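Endo-1,3-beta-glucanase, family GH16 (Zobellia galactanivorans, PDB 5FUI) probably binds laminarin, a beta-1,3-glucan, through this C-terminal family 6 carbohydrate-binding module, which belongs to a marine laminarinase that hydrolyses the polysaccharide. Local coordinates at residues V68-A79 and Y112-W123; T82-P90 and T100-S108. All coordinates share one frame; numbering follows the deposited sequence. Where two conformers were deposited one is given.

From the N terminus, strand 56-66 of the four-stranded sheet leads through a loop into 68-79, the first half of contact 1, which enters the five-stranded sheet. The chain then turns into strand 82-88, which pairs with 72-77 and opens contact 2. Ten residues after P90 it reaches 100-108, in the four-stranded sheet, and contact 2 closes there. Strand 110-118 follows and returns to the five-stranded sheet beside 72-77, so that 112-123 closes contact 1 with contact 2 nested inside its loop. Contact 1 joins neighbouring strands within one sheet, whereas contact 2 bridges the edges of both sheets. The two meet where S75 OG lies 2.7 Å from Q103 OE1, a probable hydrogen bond.

Contact 1: residues V68-A79 and Y112-W123; sequences VDGGRFSSDLEA and YQFGLYSISGGW. With APY (2-aminomethyl-pyridine), chain C.
Strand 72-77 runs antiparallel to strand 112-118 in the five-stranded sheet of the CBM6 beta-sandwich, S74 and Y117 exchanging two backbone hydrogen bonds. D76 and G115 form another two-bond pair. Near the end of strand 112-118 a classic beta bulge sets I119 and S120 against R72: both N-H groups reach R72 O from one face of its carbonyl plane, I119 N at 2.9 Å along a bent bond (133°) and S120 N more nearly straight. At the far end E78 N donates to Q113 O, while the E78 chain, bent at its second torsion, brings OE2 back to accept from Q113 N at 2.8 Å. That bond is almost straight (176°) and arrives on the anti side of the carboxylate, somewhat out of its plane.

Side chains alternate between the faces. Inward, the F73 ring lies offset over the six-membered ring of W123, centroids 4.3 Å apart and planes 21° from parallel. W123 NE1 donates to S118 OG, which N40 O also engages. L77 CD1 sits over a face of the Y112 ring, while its CD2 meets the F114 edge; a branched aliphatic tip suits a place between two aromatics.

On the outer face, 2-aminomethyl-pyridine is bound by D76, G115 and Y117, with W44 completing the pocket. Glycine suits position 115, since a CB there would run into D76 OD2. With CG held between backbone N and carbonyl carbon, the D76 carboxylate faces the ligand amine. OD1 takes a weak bond from it, and also accepts from G80 N and from a water that donates in turn to Q113 O. The stronger ligand bond runs from the amine N to D76 OD2, at 2.7 Å.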
loop_
_atom_site.group_PDB
_atom_site.type_symbol
_atom_site.label_atom_id
_atom_site.label_comp_id
_atom_site.label_asym_id
_atom_site.label_seq_id
_atom_site.Cartn_x
_atom_site.Cartn_y
_atom_site.Cartn_z
ATOM N N VAL A 68 -8.674 14.194 -3.911
ATOM C CA VAL A 68 -8.503 14.581 -5.290
ATOM C C VAL A 68 -8.687 13.337 -6.162
ATOM O O VAL A 68 -8.858 12.219 -5.684
ATOM C CB VAL A 68 -7.160 15.306 -5.565
ATOM C CG1 VAL A 68 -7.118 16.589 -4.736
ATOM C CG2 VAL A 68 -5.978 14.370 -5.336
ATOM N N ASP A 69 -8.642 13.555 -7.475
ATOM C CA ASP A 69 -8.687 12.459 -8.437
ATOM C C ASP A 69 -7.276 12.041 -8.833
ATOM O O ASP A 69 -6.326 12.875 -8.881
ATOM C CB ASP A 69 -9.398 12.934 -9.711
ATOM C CG ASP A 69 -10.809 13.380 -9.448
ATOM O OD1 ASP A 69 -11.516 12.732 -8.674
ATOM O OD2 ASP A 69 -11.228 14.371 -10.073
ATOM N N GLY A 70 -7.156 10.790 -9.228
ATOM C CA GLY A 70 -5.943 10.322 -9.931
ATOM C C GLY A 70 -4.791 9.736 -9.145
ATOM O O GLY A 70 -3.760 9.350 -9.737
ATOM N N GLY A 71 -4.899 9.660 -7.817
ATOM C CA GLY A 71 -3.830 8.974 -7.045
ATOM C C GLY A 71 -3.661 7.557 -7.577
ATOM O O GLY A 71 -4.663 6.873 -7.886
ATOM N N ARG A 72 -2.442 7.070 -7.665
ATOM C CA ARG A 72 -2.230 5.761 -8.308
ATOM C C ARG A 72 -0.921 5.250 -7.799
ATOM O O ARG A 72 0.055 6.016 -7.670
ATOM C CB ARG A 72 -2.171 5.928 -9.857
ATOM C CG ARG A 72 -2.213 4.576 -10.536
ATOM C CD ARG A 72 -2.045 4.845 -12.066
ATOM N NE ARG A 72 -2.178 3.555 -12.731
ATOM C CZ ARG A 72 -3.267 3.097 -13.291
ATOM N NH1 ARG A 72 -4.354 3.846 -13.366
ATOM N NH2 ARG A 72 -3.252 1.897 -13.827
ATOM N N PHE A 73 -0.866 3.961 -7.494
ATOM C CA PHE A 73 0.405 3.380 -7.042
ATOM C C PHE A 73 0.538 1.950 -7.531
ATOM O O PHE A 73 -0.465 1.313 -7.918
ATOM C CB PHE A 73 0.584 3.473 -5.506
ATOM C CG PHE A 73 -0.469 2.745 -4.708
ATOM C CD1 PHE A 73 -1.662 3.457 -4.282
ATOM C CD2 PHE A 73 -0.267 1.409 -4.313
ATOM C CE1 PHE A 73 -2.554 2.776 -3.487
ATOM C CE2 PHE A 73 -1.194 0.752 -3.524
ATOM C CZ PHE A 73 -2.323 1.438 -3.074
ATOM N N SER A 74 1.789 1.488 -7.577
ATOM C CA SER A 74 2.070 0.057 -7.945
ATOM C C SER A 74 2.582 -0.665 -6.722
ATOM O O SER A 74 3.149 -0.061 -5.811
ATOM C CB SER A 74 3.125 -0.034 -9.066
ATOM O OG SER A 74 4.370 0.559 -8.596
ATOM N N SER A 75 2.300 -1.956 -6.694
ATOM C CA SER A 75 2.866 -2.846 -5.649
ATOM C C SER A 75 3.802 -3.873 -6.333
ATOM O O SER A 75 3.575 -4.294 -7.479
ATOM C CB SER A 75 1.806 -3.575 -4.837
ATOM O OG SER A 75 0.950 -4.249 -5.732
ATOM N N ASP A 76 4.887 -4.223 -5.607
ATOM C CA ASP A 76 5.874 -5.147 -6.171
ATOM C C ASP A 76 6.605 -5.905 -5.104
ATOM O O ASP A 76 6.563 -5.507 -3.922
ATOM C CB ASP A 76 6.886 -4.362 -7.035
ATOM C CG ASP A 76 7.859 -3.592 -6.222
ATOM O OD1 ASP A 76 8.837 -4.153 -5.740
ATOM O OD2 ASP A 76 7.635 -2.373 -5.944
ATOM N N LEU A 77 7.236 -7.014 -5.508
ATOM C CA LEU A 77 8.117 -7.759 -4.613
ATOM C C LEU A 77 9.571 -7.664 -5.123
ATOM O O LEU A 77 9.835 -7.681 -6.365
ATOM C CB LEU A 77 7.693 -9.248 -4.635
ATOM C CG LEU A 77 6.247 -9.510 -4.241
ATOM C CD1 LEU A 77 5.969 -11.006 -4.400
ATOM C CD2 LEU A 77 5.867 -8.883 -2.883
ATOM N N GLU A 78 10.481 -7.527 -4.136
ATOM C CA GLU A 78 11.946 -7.539 -4.432
ATOM C C GLU A 78 12.356 -6.480 -5.406
ATOM O O GLU A 78 13.014 -6.764 -6.455
ATOM C CB GLU A 78 12.362 -8.951 -4.957
ATOM C CG GLU A 78 12.113 -10.022 -3.889
ATOM C CD GLU A 78 13.052 -9.751 -2.670
ATOM O OE1 GLU A 78 14.294 -9.630 -2.813
ATOM O OE2 GLU A 78 12.621 -9.580 -1.525
ATOM N N ALA A 79 11.939 -5.249 -5.130
ATOM C CA ALA A 79 12.371 -4.117 -5.966
ATOM C C ALA A 79 12.073 -4.287 -7.470
ATOM O O ALA A 79 12.916 -4.057 -8.395
ATOM C CB ALA A 79 13.860 -3.736 -5.663
ATOM N N TYR A 112 9.431 -11.783 1.144
ATOM C CA TYR A 112 9.821 -10.777 0.193
ATOM C C TYR A 112 9.815 -9.384 0.780
ATOM O O TYR A 112 9.058 -9.071 1.707
ATOM C CB TYR A 112 8.820 -10.770 -1.040
ATOM C CG TYR A 112 8.649 -12.128 -1.679
ATOM C CD1 TYR A 112 9.578 -12.598 -2.539
ATOM C CD2 TYR A 112 7.551 -12.906 -1.472
ATOM C CE1 TYR A 112 9.421 -13.816 -3.163
ATOM C CE2 TYR A 112 7.358 -14.145 -2.071
ATOM C CZ TYR A 112 8.293 -14.605 -2.910
ATOM O OH TYR A 112 8.113 -15.849 -3.504
ATOM N N GLN A 113 10.612 -8.523 0.163
ATOM C CA GLN A 113 10.513 -7.085 0.380
ATOM C C GLN A 113 9.316 -6.614 -0.458
ATOM O O GLN A 113 9.309 -6.784 -1.686
ATOM C CB GLN A 113 11.822 -6.386 -0.033
ATOM C CG GLN A 113 11.842 -4.882 0.081
ATOM C CD GLN A 113 13.240 -4.303 -0.225
ATOM O OE1 GLN A 113 14.109 -4.308 0.648
ATOM N NE2 GLN A 113 13.455 -3.785 -1.475
ATOM N N PHE A 114 8.342 -5.987 0.211
ATOM C CA PHE A 114 7.102 -5.516 -0.448
ATOM C C PHE A 114 7.173 -4.017 -0.676
ATOM O O PHE A 114 7.477 -3.282 0.283
ATOM C CB PHE A 114 5.950 -5.928 0.463
ATOM C CG PHE A 114 4.557 -5.539 -0.022
ATOM C CD1 PHE A 114 3.879 -6.283 -0.987
ATOM C CD2 PHE A 114 3.932 -4.470 0.557
ATOM C CE1 PHE A 114 2.614 -5.885 -1.393
ATOM C CE2 PHE A 114 2.662 -4.100 0.166
ATOM C CZ PHE A 114 2.020 -4.788 -0.822
ATOM N N GLY A 115 6.979 -3.529 -1.918
ATOM C CA GLY A 115 7.155 -2.138 -2.213
ATOM C C GLY A 115 5.872 -1.512 -2.762
ATOM O O GLY A 115 5.167 -2.151 -3.551
ATOM N N LEU A 116 5.604 -0.263 -2.355
ATOM C CA LEU A 116 4.514 0.552 -2.937
ATOM C C LEU A 116 5.130 1.790 -3.553
ATOM O O LEU A 116 5.943 2.436 -2.886
ATOM C CB LEU A 116 3.497 1.007 -1.814
ATOM C CG LEU A 116 2.840 -0.198 -1.135
ATOM C CD1 LEU A 116 1.840 0.344 -0.113
ATOM C CD2 LEU A 116 2.190 -1.071 -2.181
ATOM N N TYR A 117 4.803 2.044 -4.814
ATOM C CA TYR A 117 5.465 3.137 -5.494
ATOM C C TYR A 117 4.400 4.052 -6.051
ATOM O O TYR A 117 3.528 3.622 -6.830
ATOM C CB TYR A 117 6.294 2.521 -6.669
ATOM C CG TYR A 117 7.510 3.330 -7.068
ATOM C CD1 TYR A 117 7.371 4.607 -7.583
ATOM C CD2 TYR A 117 8.829 2.827 -6.861
ATOM C CE1 TYR A 117 8.492 5.376 -7.956
ATOM C CE2 TYR A 117 9.934 3.547 -7.223
ATOM C CZ TYR A 117 9.778 4.787 -7.815
ATOM O OH TYR A 117 10.937 5.497 -8.120
ATOM N N SER A 118 4.461 5.328 -5.707
ATOM C CA SER A 118 3.473 6.285 -6.175
ATOM C C SER A 118 3.738 6.706 -7.620
ATOM O O SER A 118 4.758 7.345 -7.939
ATOM C CB SER A 118 3.547 7.516 -5.289
ATOM O OG SER A 118 2.563 8.469 -5.722
ATOM N N ILE A 119 2.813 6.328 -8.470
ATOM C CA ILE A 119 2.814 6.784 -9.867
ATOM C C ILE A 119 2.247 8.182 -9.958
ATOM O O ILE A 119 2.819 9.047 -10.678
ATOM C CB ILE A 119 1.940 5.829 -10.713
ATOM C CG1 ILE A 119 2.636 4.439 -10.715
ATOM C CG2 ILE A 119 1.734 6.390 -12.149
ATOM C CD1 ILE A 119 1.680 3.346 -11.251
ATOM N N SER A 120 1.127 8.436 -9.292
ATOM C CA SER A 120 0.527 9.772 -9.245
ATOM C C SER A 120 0.210 10.022 -7.733
ATOM O O SER A 120 -0.439 9.169 -7.055
ATOM C CB SER A 120 -0.771 9.813 -10.026
ATOM O OG SER A 120 -1.200 11.137 -9.990
ATOM N N GLY A 121 0.761 11.128 -7.190
ATOM C CA GLY A 121 0.550 11.438 -5.798
ATOM C C GLY A 121 -0.868 11.937 -5.465
ATOM O O GLY A 121 -1.814 11.845 -6.267
ATOM N N GLY A 122 -0.946 12.436 -4.205
ATOM C CA GLY A 122 -2.219 13.010 -3.734
ATOM C C GLY A 122 -3.152 12.004 -3.083
ATOM O O GLY A 122 -4.333 12.210 -3.092
ATOM N N TRP A 123 -2.599 10.959 -2.504
ATOM C CA TRP A 123 -3.349 9.910 -1.812
ATOM C C TRP A 123 -2.661 9.588 -0.512
ATOM O O TRP A 123 -1.447 9.898 -0.314
ATOM C CB TRP A 123 -3.516 8.632 -2.697
ATOM C CG TRP A 123 -2.171 8.078 -3.178
ATOM C CD1 TRP A 123 -1.420 8.574 -4.225
ATOM C CD2 TRP A 123 -1.405 6.970 -2.598
ATOM N NE1 TRP A 123 -0.260 7.814 -4.399
ATOM C CE2 TRP A 123 -0.209 6.851 -3.383
ATOM C CE3 TRP A 123 -1.594 6.082 -1.513
ATOM C CZ2 TRP A 123 0.760 5.896 -3.105
ATOM C CZ3 TRP A 123 -0.615 5.077 -1.295
ATOM C CH2 TRP A 123 0.532 5.019 -2.078
HETATM N N APY C . 9.788 -1.215 -4.874
HETATM C CM APY C . 9.288 -0.023 -4.218
HETATM C C2 APY C . 10.694 0.538 -4.089
HETATM C C3 APY C . 11.124 1.455 -5.020
HETATM C C4 APY C . 12.450 1.948 -4.996
HETATM C C5 APY C . 13.354 1.408 -4.064
HETATM C C6 APY C . 12.921 0.474 -3.136
HETATM N N1 APY C . 11.618 0.023 -3.202
HETATM O O HOH W 1 -3.341 12.498 -8.452
HETATM O O HOH W 2 9.845 -4.345 -3.227
#

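Contact 2: residues T82-P90 and T100-S108; sequences TVLGELSVP and TVSQTVNVS
Strands 82-88 and 100-107 run nearly antiparallel (172°) with axes 7.5 Å apart at closest, and no direct hydrogen bond joins them, so side chains fill the gap between these edge strands.

L84 CD2 carries one end, lodged 3.9 Å from V107 CG2, with V105 CG2 equally near in one of its two conformers; leucine is long enough to reach these compact valines. In the middle, L87 crosses Q103 at about a right angle: its CD2 rests 3.6 Å from Q103 NE2, and its CD1 touches S102 O. Q103 CG lies between the backbone N and the carbonyl carbon, and the chain then runs extended, carrying the amide across. A water accepts from NE2 at 3.0 Å and donates to E86 O, while OE1 is held by Y62 OH and S75 OG. Glycine suits position 85 because a CB would press on L84 O and, secondarily, on Q103 NE2. At the other end the P90 ring and V101 slide past each other in opposite directions, P90 CD 3.6 Å from V101 CG1.

Strand 82-88 is hydrogen-bonded to strand 72-77, where L84 and G85 face S75 in a classic bulge; strand 97-107 pairs with strand 56-66, whose Y62 packs against L87.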
loop_
_atom_site.group_PDB
_atom_site.type_symbol
_atom_site.label_atom_id
_atom_site.label_comp_id
_atom_site.label_asym_id
_atom_site.label_seq_id
_atom_site.Cartn_x
_atom_site.Cartn_y
_atom_site.Cartn_z
ATOM N N THR A 82 9.134 -8.814 -9.180
ATOM C CA THR A 82 7.783 -9.308 -9.509
ATOM C C THR A 82 6.872 -8.100 -9.342
ATOM O O THR A 82 6.839 -7.520 -8.241
ATOM C CB THR A 82 7.346 -10.399 -8.495
ATOM O OG1 THR A 82 8.173 -11.541 -8.817
ATOM C CG2 THR A 82 5.866 -10.821 -8.732
ATOM N N VAL A 83 6.167 -7.729 -10.395
ATOM C CA VAL A 83 5.201 -6.658 -10.264
ATOM C C VAL A 83 3.836 -7.266 -9.965
ATOM O O VAL A 83 3.363 -8.188 -10.659
ATOM C CB VAL A 83 5.125 -5.789 -11.564
ATOM C CG1 VAL A 83 4.001 -4.756 -11.545
ATOM C CG2 VAL A 83 6.474 -5.060 -11.730
ATOM N N LEU A 84 3.169 -6.758 -8.923
ATOM C CA LEU A 84 1.888 -7.329 -8.522
ATOM C C LEU A 84 0.737 -6.594 -9.214
ATOM O O LEU A 84 -0.259 -7.194 -9.530
ATOM C CB LEU A 84 1.714 -7.269 -7.007
ATOM C CG LEU A 84 2.803 -8.047 -6.225
ATOM C CD1 LEU A 84 2.648 -7.692 -4.732
ATOM C CD2 LEU A 84 2.684 -9.571 -6.542
ATOM N N GLY A 85 0.919 -5.321 -9.525
ATOM C CA GLY A 85 -0.109 -4.565 -10.243
ATOM C C GLY A 85 -0.249 -3.173 -9.661
ATOM O O GLY A 85 0.598 -2.709 -8.898
ATOM N N GLU A 86 -1.256 -2.468 -10.183
ATOM C CA GLU A 86 -1.441 -1.085 -9.859
ATOM C C GLU A 86 -2.828 -0.853 -9.277
ATOM O O GLU A 86 -3.813 -1.541 -9.572
ATOM C CB GLU A 86 -1.259 -0.205 -11.053
ATOM C CG GLU A 86 0.113 -0.344 -11.685
ATOM C CD GLU A 86 0.367 0.448 -12.956
ATOM O OE1 GLU A 86 -0.406 1.346 -13.270
ATOM O OE2 GLU A 86 1.406 0.118 -13.530
ATOM N N LEU A 87 -2.931 0.157 -8.400
ATOM C CA LEU A 87 -4.176 0.489 -7.704
ATOM C C LEU A 87 -4.460 1.960 -7.986
ATOM O O LEU A 87 -3.564 2.799 -7.884
ATOM C CB LEU A 87 -3.950 0.364 -6.107
ATOM C CG LEU A 87 -3.788 -1.035 -5.479
ATOM C CD1 LEU A 87 -5.004 -1.921 -5.809
ATOM C CD2 LEU A 87 -2.448 -1.665 -5.903
ATOM N N SER A 88 -5.704 2.261 -8.330
ATOM C CA SER A 88 -6.187 3.641 -8.356
ATOM C C SER A 88 -6.860 3.966 -7.019
ATOM O O SER A 88 -7.658 3.151 -6.472
ATOM C CB SER A 88 -7.276 3.733 -9.440
ATOM O OG SER A 88 -6.625 3.561 -10.681
ATOM N N VAL A 89 -6.627 5.170 -6.488
ATOM C CA VAL A 89 -7.219 5.578 -5.207
ATOM C C VAL A 89 -8.443 6.453 -5.588
ATOM O O VAL A 89 -8.319 7.497 -6.251
ATOM C CB VAL A 89 -6.216 6.439 -4.372
ATOM C CG1 VAL A 89 -6.901 6.895 -3.110
ATOM C CG2 VAL A 89 -4.969 5.590 -4.031
ATOM N N PRO A 90 -9.671 6.049 -5.124
ATOM C CA PRO A 90 -10.840 6.863 -5.368
ATOM C C PRO A 90 -10.695 8.229 -4.748
ATOM O O PRO A 90 -10.025 8.398 -3.728
ATOM C CB PRO A 90 -11.993 6.078 -4.663
ATOM C CG PRO A 90 -11.443 4.624 -4.732
ATOM C CD PRO A 90 -9.985 4.780 -4.419
ATOM N N THR A 100 -11.444 1.014 1.239
ATOM C CA THR A 100 -10.532 -0.101 0.983
ATOM C C THR A 100 -10.600 -0.582 -0.454
ATOM O O THR A 100 -11.670 -0.976 -0.953
ATOM C CB THR A 100 -10.890 -1.274 1.910
ATOM O OG1 THR A 100 -10.831 -0.815 3.287
ATOM C CG2 THR A 100 -9.832 -2.400 1.793
ATOM N N VAL A 101 -9.470 -0.427 -1.164
ATOM C CA VAL A 101 -9.382 -0.987 -2.523
ATOM C C VAL A 101 -8.541 -2.259 -2.445
ATOM O O VAL A 101 -7.856 -2.536 -1.447
ATOM C CB VAL A 101 -8.787 0.049 -3.537
ATOM C CG1 VAL A 101 -9.753 1.278 -3.652
ATOM C CG2 VAL A 101 -7.333 0.449 -3.111
ATOM N N SER A 102 -8.535 -3.006 -3.538
ATOM C CA SER A 102 -7.808 -4.290 -3.505
ATOM C C SER A 102 -7.287 -4.711 -4.860
ATOM O O SER A 102 -7.703 -4.212 -5.893
ATOM C CB SER A 102 -8.654 -5.393 -2.900
ATOM O OG SER A 102 -9.748 -5.727 -3.818
ATOM N N GLN A 103 -6.399 -5.694 -4.820
ATOM C CA GLN A 103 -6.011 -6.441 -6.004
ATOM C C GLN A 103 -5.957 -7.914 -5.614
ATOM O O GLN A 103 -5.737 -8.228 -4.461
ATOM C CB GLN A 103 -4.650 -5.941 -6.495
ATOM C CG GLN A 103 -3.513 -6.224 -5.509
ATOM C CD GLN A 103 -2.183 -5.552 -5.825
ATOM O OE1 GLN A 103 -1.349 -5.506 -4.944
ATOM N NE2 GLN A 103 -1.956 -5.096 -7.027
ATOM N N THR A 104 -6.196 -8.772 -6.596
ATOM C CA THR A 104 -6.071 -10.233 -6.408
ATOM C C THR A 104 -4.962 -10.725 -7.283
ATOM O O THR A 104 -5.044 -10.560 -8.533
ATOM C CB THR A 104 -7.404 -10.955 -6.707
ATOM O OG1 THR A 104 -8.430 -10.485 -5.826
ATOM C CG2 THR A 104 -7.311 -12.436 -6.479
ATOM N N VAL A 105 -3.894 -11.232 -6.646
ATOM C CA VAL A 105 -2.711 -11.522 -7.422
ATOM C C VAL A 105 -2.091 -12.865 -6.978
ATOM O O VAL A 105 -2.282 -13.322 -5.883
ATOM C CB VAL A 105 -1.807 -10.262 -7.404
ATOM C CG1 VAL A 105 -1.402 -9.838 -5.978
ATOM C CG2 VAL A 105 -0.657 -10.324 -8.383
ATOM N N ASN A 106 -1.323 -13.485 -7.855
ATOM C CA ASN A 106 -0.739 -14.781 -7.603
ATOM C C ASN A 106 0.710 -14.643 -7.220
ATOM O O ASN A 106 1.447 -13.992 -7.910
ATOM C CB ASN A 106 -0.881 -15.584 -8.889
ATOM C CG ASN A 106 -0.544 -17.041 -8.717
ATOM O OD1 ASN A 106 -1.433 -17.875 -8.674
ATOM N ND2 ASN A 106 0.747 -17.363 -8.691
ATOM N N VAL A 107 1.080 -15.235 -6.087
ATOM C CA VAL A 107 2.423 -15.110 -5.544
ATOM C C VAL A 107 2.903 -16.502 -5.202
ATOM O O VAL A 107 2.144 -17.250 -4.610
ATOM C CB VAL A 107 2.379 -14.232 -4.253
ATOM C CG1 VAL A 107 3.780 -14.060 -3.726
ATOM C CG2 VAL A 107 1.828 -12.860 -4.637
ATOM N N SER A 108 4.158 -16.856 -5.549
ATOM C CA SER A 108 4.680 -18.154 -5.054
ATOM C C SER A 108 5.204 -17.986 -3.619
ATOM O O SER A 108 5.718 -16.887 -3.185
ATOM C CB SER A 108 5.760 -18.731 -5.971
ATOM O OG SER A 108 6.830 -17.828 -6.013
HETATM O O HOH W 3 -3.859 -4.352 -9.255
#